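Long-range contact in dual specificity protein phosphatase 12 (Homo sapiens, PDB 4KI9), which removes phosphate from phosphotyrosine and from phosphoserine or phosphothreonine residues of proteins through its catalytic domain, the part present here: residues A[26-38]-A[46-58]. The protein carries 2 engineered substitutions. Residues are numbered along the deposited sequence; the frame is centred on the assembly and turned at random.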
ATOM      1  N   GLY A  26      -0.059  19.041  -3.438  1.00 35.02           N
ATOM      2  CA  GLY A  26       1.022  18.935  -4.395  1.00 32.85           C
ATOM      3  C   GLY A  26       1.331  17.497  -4.742  1.00 28.28           C
ATOM      4  O   GLY A  26       2.484  17.140  -4.975  1.00 28.79           O
ATOM      5  N   ILE A  27       0.306  16.659  -4.771  1.00 26.91           N
ATOM      6  CA  ILE A  27       0.515  15.239  -5.075  1.00 26.78           C
ATOM      7  C   ILE A  27       0.743  15.026  -6.575  1.00 26.78           C
ATOM      8  O   ILE A  27      -0.062  15.453  -7.394  1.00 26.04           O
ATOM      9  CB  ILE A  27      -0.646  14.393  -4.559  1.00 26.59           C
ATOM     10  CG1 ILE A  27      -0.575  14.324  -3.029  1.00 26.99           C
ATOM     11  CG2 ILE A  27      -0.617  12.972  -5.159  1.00 27.36           C
ATOM     12  CD1 ILE A  27      -1.800  13.781  -2.405  1.00 28.71           C
ATOM     13  N   THR A  28       1.857  14.392  -6.935  1.00 22.90           N
ATOM     14  CA  THR A  28       2.153  14.143  -8.341  1.00 21.24           C
ATOM     15  C   THR A  28       2.487  12.681  -8.599  1.00 22.07           C
ATOM     16  O   THR A  28       2.932  12.328  -9.689  1.00 21.46           O
ATOM     17  CB  THR A  28       3.299  15.019  -8.868  1.00 20.89           C
ATOM     18  OG1 THR A  28       4.485  14.776  -8.097  1.00 25.22           O
ATOM     19  CG2 THR A  28       2.921  16.501  -8.810  1.00 21.95           C
ATOM     20  N   ALA A  29       2.269  11.838  -7.595  1.00 21.67           N
ATOM     21  CA  ALA A  29       2.441  10.397  -7.747  1.00 16.62           C
ATOM     22  C   ALA A  29       1.278   9.685  -7.075  1.00 22.22           C
ATOM     23  O   ALA A  29       0.987   9.922  -5.904  1.00 20.88           O
ATOM     24  CB  ALA A  29       3.775   9.939  -7.169  1.00 14.87           C
ATOM     25  N   VAL A  30       0.593   8.823  -7.821  1.00 20.54           N
ATOM     26  CA  VAL A  30      -0.598   8.176  -7.293  1.00 21.11           C
ATOM     27  C   VAL A  30      -0.537   6.681  -7.499  1.00 21.77           C
ATOM     28  O   VAL A  30      -0.405   6.208  -8.631  1.00 19.76           O
ATOM     29  CB  VAL A  30      -1.889   8.736  -7.942  1.00 22.53           C
ATOM     30  CG1 VAL A  30      -3.114   7.961  -7.439  1.00 20.42           C
ATOM     31  CG2 VAL A  30      -2.040  10.231  -7.643  1.00 23.76           C
ATOM     32  N   LEU A  31      -0.603   5.941  -6.398  1.00 15.73           N
ATOM     33  CA  LEU A  31      -0.662   4.493  -6.466  1.00 19.44           C
ATOM     34  C   LEU A  31      -2.097   4.095  -6.207  1.00 21.16           C
ATOM     35  O   LEU A  31      -2.623   4.298  -5.112  1.00 19.49           O
ATOM     36  CB  LEU A  31       0.256   3.852  -5.422  1.00 15.66           C
ATOM     37  CG  LEU A  31       0.535   2.344  -5.585  1.00 19.25           C
ATOM     38  CD1 LEU A  31       1.754   1.981  -4.746  1.00 21.03           C
ATOM     39  CD2 LEU A  31      -0.637   1.464  -5.154  1.00 18.65           C
ATOM     40  N   THR A  32      -2.722   3.533  -7.230  1.00 21.17           N
ATOM     41  CA  THR A  32      -4.067   2.985  -7.125  1.00 20.95           C
ATOM     42  C   THR A  32      -3.988   1.478  -6.863  1.00 22.31           C
ATOM     43  O   THR A  32      -3.401   0.731  -7.644  1.00 18.61           O
ATOM     44  CB  THR A  32      -4.854   3.226  -8.425  1.00 21.24           C
ATOM     45  OG1 THR A  32      -4.895   4.634  -8.714  1.00 24.85           O
ATOM     46  CG2 THR A  32      -6.268   2.664  -8.324  1.00 24.97           C
ATOM     47  N   VAL A  33      -4.556   1.036  -5.744  1.00 20.19           N
ATOM     48  CA  VAL A  33      -4.682  -0.391  -5.487  1.00 20.04           C
ATOM     49  C   VAL A  33      -6.174  -0.690  -5.346  1.00 25.71           C
ATOM     50  O   VAL A  33      -6.785  -0.403  -4.324  1.00 26.36           O
ATOM     51  CB  VAL A  33      -3.825  -0.848  -4.260  1.00 24.07           C
ATOM     52  CG1 VAL A  33      -4.045   0.068  -3.046  1.00 24.12           C
ATOM     53  CG2 VAL A  33      -4.097  -2.309  -3.917  1.00 24.08           C
ATOM     54  N   ASP A  34      -6.760  -1.232  -6.409  1.00 26.90           N
ATOM     55  CA  ASP A  34      -8.205  -1.265  -6.540  1.00 27.74           C
ATOM     56  C   ASP A  34      -8.531  -2.184  -7.707  1.00 28.78           C
ATOM     57  O   ASP A  34      -7.622  -2.706  -8.360  1.00 22.52           O
ATOM     58  CB  ASP A  34      -8.700   0.152  -6.831  1.00 24.46           C
ATOM     59  CG  ASP A  34     -10.089   0.424  -6.276  1.00 34.09           C
ATOM     60  OD1 ASP A  34     -10.869  -0.529  -6.115  1.00 36.07           O
ATOM     61  OD2 ASP A  34     -10.401   1.606  -6.017  1.00 39.65           O
ATOM     62  N   SER A  35      -9.817  -2.385  -7.974  1.00 25.01           N
ATOM     63  CA  SER A  35     -10.235  -3.234  -9.086  1.00 27.11           C
ATOM     64  C   SER A  35     -10.146  -2.515 -10.432  1.00 33.23           C
ATOM     65  O   SER A  35     -10.077  -3.159 -11.478  1.00 39.76           O
ATOM     66  CB  SER A  35     -11.664  -3.735  -8.854  1.00 33.47           C
ATOM     67  OG  SER A  35     -12.545  -2.641  -8.648  1.00 40.60           O
ATOM     68  N   GLU A  36     -10.143  -1.182 -10.406  1.00 31.09           N
ATOM     69  CA  GLU A  36     -10.108  -0.389 -11.636  1.00 34.73           C
ATOM     70  C   GLU A  36      -9.282   0.861 -11.411  1.00 33.23           C
ATOM     71  O   GLU A  36      -9.123   1.295 -10.272  1.00 30.95           O
ATOM     72  CB  GLU A  36     -11.526   0.012 -12.054  1.00 38.26           C
ATOM     73  CG  GLU A  36     -12.185   0.967 -11.070  1.00 45.94           C
ATOM     74  CD  GLU A  36     -13.548   1.456 -11.528  1.00 57.25           C
ATOM     75  OE1 GLU A  36     -13.863   2.643 -11.290  1.00 60.39           O
ATOM     76  OE2 GLU A  36     -14.303   0.653 -12.114  1.00 60.78           O
ATOM     77  N   GLU A  37      -8.754   1.438 -12.490  1.00 35.13           N
ATOM     78  CA  GLU A  37      -8.022   2.702 -12.407  1.00 38.48           C
ATOM     79  C   GLU A  37      -9.003   3.867 -12.274  1.00 40.92           C
ATOM     80  O   GLU A  37     -10.138   3.766 -12.721  1.00 38.35           O
ATOM     81  CB  GLU A  37      -7.131   2.890 -13.637  1.00 41.38           C
ATOM     82  CG  GLU A  37      -5.945   1.946 -13.675  1.00 38.55           C
ATOM     83  CD  GLU A  37      -4.914   2.333 -14.715  1.00 37.39           C
ATOM     84  OE1 GLU A  37      -4.924   1.739 -15.814  1.00 38.39           O
ATOM     85  OE2 GLU A  37      -4.085   3.224 -14.431  1.00 39.37           O
ATOM     86  N   PRO A  38      -8.574   4.972 -11.642  1.00 44.34           N
ATOM     87  CA  PRO A  38      -9.468   6.116 -11.420  1.00 50.72           C
ATOM     88  C   PRO A  38      -9.776   6.882 -12.703  1.00 53.27           C
ATOM     89  O   PRO A  38      -9.146   6.588 -13.713  1.00 56.15           O
ATOM     90  CB  PRO A  38      -8.669   7.002 -10.461  1.00 51.74           C
ATOM     91  CG  PRO A  38      -7.246   6.629 -10.698  1.00 47.70           C
ATOM     92  CD  PRO A  38      -7.264   5.165 -10.994  1.00 47.92           C
ATOM     93  N   VAL A  46      -2.030  20.241 -14.564  1.00 45.62           N
ATOM     94  CA  VAL A  46      -1.008  20.948 -15.340  1.00 45.60           C
ATOM     95  C   VAL A  46       0.417  20.502 -14.972  1.00 48.47           C
ATOM     96  O   VAL A  46       1.398  21.144 -15.361  1.00 47.18           O
ATOM     97  CB  VAL A  46      -1.122  22.464 -15.138  1.00 39.27           C
ATOM     98  CG1 VAL A  46      -2.518  22.938 -15.497  1.00 33.15           C
ATOM     99  CG2 VAL A  46      -0.792  22.825 -13.692  1.00 36.36           C
ATOM    100  N   GLU A  47       0.517  19.402 -14.229  1.00 41.07           N
ATOM    101  CA  GLU A  47       1.802  18.867 -13.766  1.00 43.43           C
ATOM    102  C   GLU A  47       2.035  17.484 -14.354  1.00 30.79           C
ATOM    103  O   GLU A  47       1.075  16.766 -14.589  1.00 31.62           O
ATOM    104  CB  GLU A  47       1.770  18.722 -12.246  1.00 41.02           C
ATOM    105  CG  GLU A  47       2.118  19.965 -11.467  1.00 46.66           C
ATOM    106  CD  GLU A  47       3.467  19.837 -10.804  1.00 59.57           C
ATOM    107  OE1 GLU A  47       3.553  20.044  -9.573  1.00 67.87           O
ATOM    108  OE2 GLU A  47       4.440  19.514 -11.519  1.00 61.07           O
ATOM    109  N   ASP A  48       3.294  17.100 -14.571  1.00 26.07           N
ATOM    110  CA  ASP A  48       3.599  15.711 -14.911  1.00 21.88           C
ATOM    111  C   ASP A  48       3.133  14.827 -13.752  1.00 24.30           C
ATOM    112  O   ASP A  48       3.399  15.144 -12.592  1.00 22.89           O
ATOM    113  CB  ASP A  48       5.099  15.501 -15.067  1.00 21.32           C
ATOM    114  CG  ASP A  48       5.675  16.206 -16.261  1.00 26.82           C
ATOM    115  OD1 ASP A  48       4.919  16.633 -17.153  1.00 28.77           O
ATOM    116  OD2 ASP A  48       6.913  16.326 -16.300  1.00 28.23           O
ATOM    117  N   LEU A  49       2.468  13.717 -14.060  1.00 20.53           N
ATOM    118  CA  LEU A  49       1.937  12.827 -13.023  1.00 23.19           C
ATOM    119  C   LEU A  49       2.419  11.393 -13.214  1.00 20.07           C
ATOM    120  O   LEU A  49       2.299  10.847 -14.314  1.00 18.83           O
ATOM    121  CB  LEU A  49       0.409  12.827 -13.100  1.00 33.71           C
ATOM    122  CG  LEU A  49      -0.425  13.648 -12.120  1.00 49.83           C
ATOM    123  CD1 LEU A  49       0.222  14.984 -11.806  1.00 48.90           C
ATOM    124  CD2 LEU A  49      -1.823  13.844 -12.704  1.00 54.36           C
ATOM    125  N   TRP A  50       2.951  10.785 -12.153  1.00 17.65           N
ATOM    126  CA  TRP A  50       3.352   9.374 -12.181  1.00 15.45           C
ATOM    127  C   TRP A  50       2.285   8.519 -11.503  1.00 21.33           C
ATOM    128  O   TRP A  50       1.742   8.907 -10.474  1.00 19.24           O
ATOM    129  CB  TRP A  50       4.666   9.175 -11.424  1.00 16.28           C
ATOM    130  CG  TRP A  50       5.879   9.726 -12.102  1.00 19.25           C
ATOM    131  CD1 TRP A  50       6.806   9.025 -12.824  1.00 20.54           C
ATOM    132  CD2 TRP A  50       6.313  11.097 -12.109  1.00 19.66           C
ATOM    133  NE1 TRP A  50       7.786   9.880 -13.290  1.00 23.39           N
ATOM    134  CE2 TRP A  50       7.504  11.153 -12.866  1.00 22.61           C
ATOM    135  CE3 TRP A  50       5.802  12.280 -11.561  1.00 18.63           C
ATOM    136  CZ2 TRP A  50       8.190  12.343 -13.077  1.00 24.31           C
ATOM    137  CZ3 TRP A  50       6.492  13.460 -11.762  1.00 22.03           C
ATOM    138  CH2 TRP A  50       7.669  13.486 -12.523  1.00 29.27           C
ATOM    139  N   ARG A  51       1.999   7.345 -12.063  1.00 16.43           N
ATOM    140  CA  ARG A  51       1.017   6.449 -11.480  1.00 16.17           C
ATOM    141  C   ARG A  51       1.524   5.019 -11.463  1.00 15.64           C
ATOM    142  O   ARG A  51       2.338   4.624 -12.300  1.00 17.22           O
ATOM    143  CB  ARG A  51      -0.296   6.485 -12.280  1.00 21.82           C
ATOM    144  CG  ARG A  51      -1.098   7.801 -12.187  1.00 21.15           C
ATOM    145  CD  ARG A  51      -2.316   7.750 -13.109  1.00 26.06           C
ATOM    146  NE  ARG A  51      -3.125   8.967 -13.083  1.00 46.14           N
ATOM    147  CZ  ARG A  51      -4.136   9.173 -12.242  1.00 54.56           C
ATOM    148  NH1 ARG A  51      -4.451   8.245 -11.348  1.00 57.42           N
ATOM    149  NH2 ARG A  51      -4.830  10.306 -12.287  1.00 47.96           N
ATOM    150  N   LEU A  52       1.039   4.254 -10.495  1.00 15.53           N
ATOM    151  CA  LEU A  52       1.183   2.806 -10.504  1.00 15.78           C
ATOM    152  C   LEU A  52      -0.177   2.211 -10.161  1.00 19.68           C
ATOM    153  O   LEU A  52      -0.787   2.542  -9.129  1.00 14.81           O
ATOM    154  CB  LEU A  52       2.234   2.347  -9.482  1.00 13.25           C
ATOM    155  CG  LEU A  52       2.276   0.829  -9.277  1.00 17.48           C
ATOM    156  CD1 LEU A  52       2.689   0.112 -10.548  1.00 20.42           C
ATOM    157  CD2 LEU A  52       3.197   0.459  -8.124  1.00 15.17           C
ATOM    158  N   PHE A  53      -0.666   1.348 -11.034  1.00 15.67           N
ATOM    159  CA  PHE A  53      -1.909   0.646 -10.765  1.00 19.11           C
ATOM    160  C   PHE A  53      -1.642  -0.801 -10.339  1.00 21.37           C
ATOM    161  O   PHE A  53      -0.986  -1.544 -11.048  1.00 17.52           O
ATOM    162  CB  PHE A  53      -2.811   0.696 -12.002  1.00 18.58           C
ATOM    163  CG  PHE A  53      -4.041  -0.169 -11.888  1.00 21.43           C
ATOM    164  CD1 PHE A  53      -4.322  -1.130 -12.845  1.00 25.95           C
ATOM    165  CD2 PHE A  53      -4.918  -0.005 -10.831  1.00 18.52           C
ATOM    166  CE1 PHE A  53      -5.452  -1.931 -12.736  1.00 30.86           C
ATOM    167  CE2 PHE A  53      -6.042  -0.804 -10.708  1.00 22.77           C
ATOM    168  CZ  PHE A  53      -6.314  -1.768 -11.667  1.00 26.39           C
ATOM    169  N   VAL A  54      -2.147  -1.185  -9.171  1.00 22.00           N
ATOM    170  CA  VAL A  54      -1.985  -2.540  -8.657  1.00 23.95           C
ATOM    171  C   VAL A  54      -3.384  -3.148  -8.573  1.00 20.03           C
ATOM    172  O   VAL A  54      -4.140  -2.841  -7.653  1.00 19.76           O
ATOM    173  CB  VAL A  54      -1.298  -2.550  -7.260  1.00 18.81           C
ATOM    174  CG1 VAL A  54      -1.298  -3.963  -6.656  1.00 23.14           C
ATOM    175  CG2 VAL A  54       0.165  -1.996  -7.360  1.00 15.78           C
ATOM    176  N   PRO A  55      -3.751  -3.964  -9.569  1.00 19.34           N
ATOM    177  CA  PRO A  55      -5.118  -4.498  -9.628  1.00 22.29           C
ATOM    178  C   PRO A  55      -5.305  -5.519  -8.533  1.00 24.51           C
ATOM    179  O   PRO A  55      -4.511  -6.447  -8.419  1.00 28.91           O
ATOM    180  CB  PRO A  55      -5.194  -5.153 -11.016  1.00 27.80           C
ATOM    181  CG  PRO A  55      -3.768  -5.456 -11.369  1.00 29.33           C
ATOM    182  CD  PRO A  55      -2.951  -4.344 -10.750  1.00 25.30           C
ATOM    183  N   ALA A  56      -6.329  -5.322  -7.717  1.00 21.40           N
ATOM    184  CA  ALA A  56      -6.532  -6.163  -6.552  1.00 23.16           C
ATOM    185  C   ALA A  56      -7.937  -5.973  -6.007  1.00 27.96           C
ATOM    186  O   ALA A  56      -8.438  -4.851  -5.922  1.00 27.89           O
ATOM    187  CB  ALA A  56      -5.516  -5.830  -5.480  1.00 20.75           C
ATOM    188  N   LEU A  57      -8.565  -7.082  -5.641  1.00 26.09           N
ATOM    189  CA  LEU A  57      -9.833  -7.040  -4.944  1.00 25.52           C
ATOM    190  C   LEU A  57      -9.557  -7.052  -3.447  1.00 32.14           C
ATOM    191  O   LEU A  57      -8.515  -7.553  -2.993  1.00 28.87           O
ATOM    192  CB  LEU A  57     -10.692  -8.242  -5.330  1.00 30.21           C
ATOM    193  CG  LEU A  57     -11.117  -8.381  -6.797  1.00 34.56           C
ATOM    194  CD1 LEU A  57     -11.771  -9.737  -7.038  1.00 37.92           C
ATOM    195  CD2 LEU A  57     -12.067  -7.268  -7.200  1.00 36.51           C
ATOM    196  N   ASP A  58     -10.478  -6.486  -2.677  1.00 29.14           N
ATOM    197  CA  ASP A  58     -10.333  -6.471  -1.231  1.00 28.14           C
ATOM    198  C   ASP A  58     -10.789  -7.798  -0.632  1.00 31.97           C
ATOM    199  O   ASP A  58     -11.797  -7.851   0.080  1.00 33.21           O
ATOM    200  CB  ASP A  58     -11.129  -5.324  -0.614  1.00 28.88           C
ATOM    201  CG  ASP A  58     -10.828  -5.145   0.857  1.00 36.29           C
ATOM    202  OD1 ASP A  58      -9.815  -5.710   1.335  1.00 33.30           O
ATOM    203  OD2 ASP A  58     -11.598  -4.436   1.529  1.00 37.87           O
TER
HETATM  204  O   HOH W   1      -2.937   5.729 -10.181  1.00 24.91           O
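E37 CG lies over one face of the F53 ring, 3.6 Å from its centroid, a CH-pi contact. F53 and T28 bury the most surface where strands 27-34 and 50-55 pair in parallel, with R51 next. Strand 50-55 is the outermost strand on this side of the mixed five-stranded sheet of the dual specificity phosphatase fold. Strand 84-88, which leads to the phosphate-binding loop, lies along the other side of strand 27-34.

The chain that turns back after D34 runs over this face of F53 and along its rim. The E37 carboxylate is nearly parallel to the ring, 11° between planes. P55 N covers the opposite face. CG of F53 is anti to its backbone N (chi1 172°), which brings CD2 to 3.9 Å from T32 CG2.

At the other end, T28 CB packs on D48 O and CG2 on the E47 carboxylate. T28 O accepts a hydrogen bond from W50 N, 2.9 Å away, and meets the W50 ring edge.

L31 and L52 lie side by side on the face covered by helix 68-80. Further along, D34 O accepts A56 N, while A56 O bonds R95 of the substrate site.

The extended R51 side chain runs past P38, with NH1 3.3 Å from P38 CG. T32 OG1 bonds H88 NE2. A water in the guanidinium plane of R51 joins three groups: it accepts from R51 NH1, donates to V30 O and lies 2.7 Å from T32 OG1.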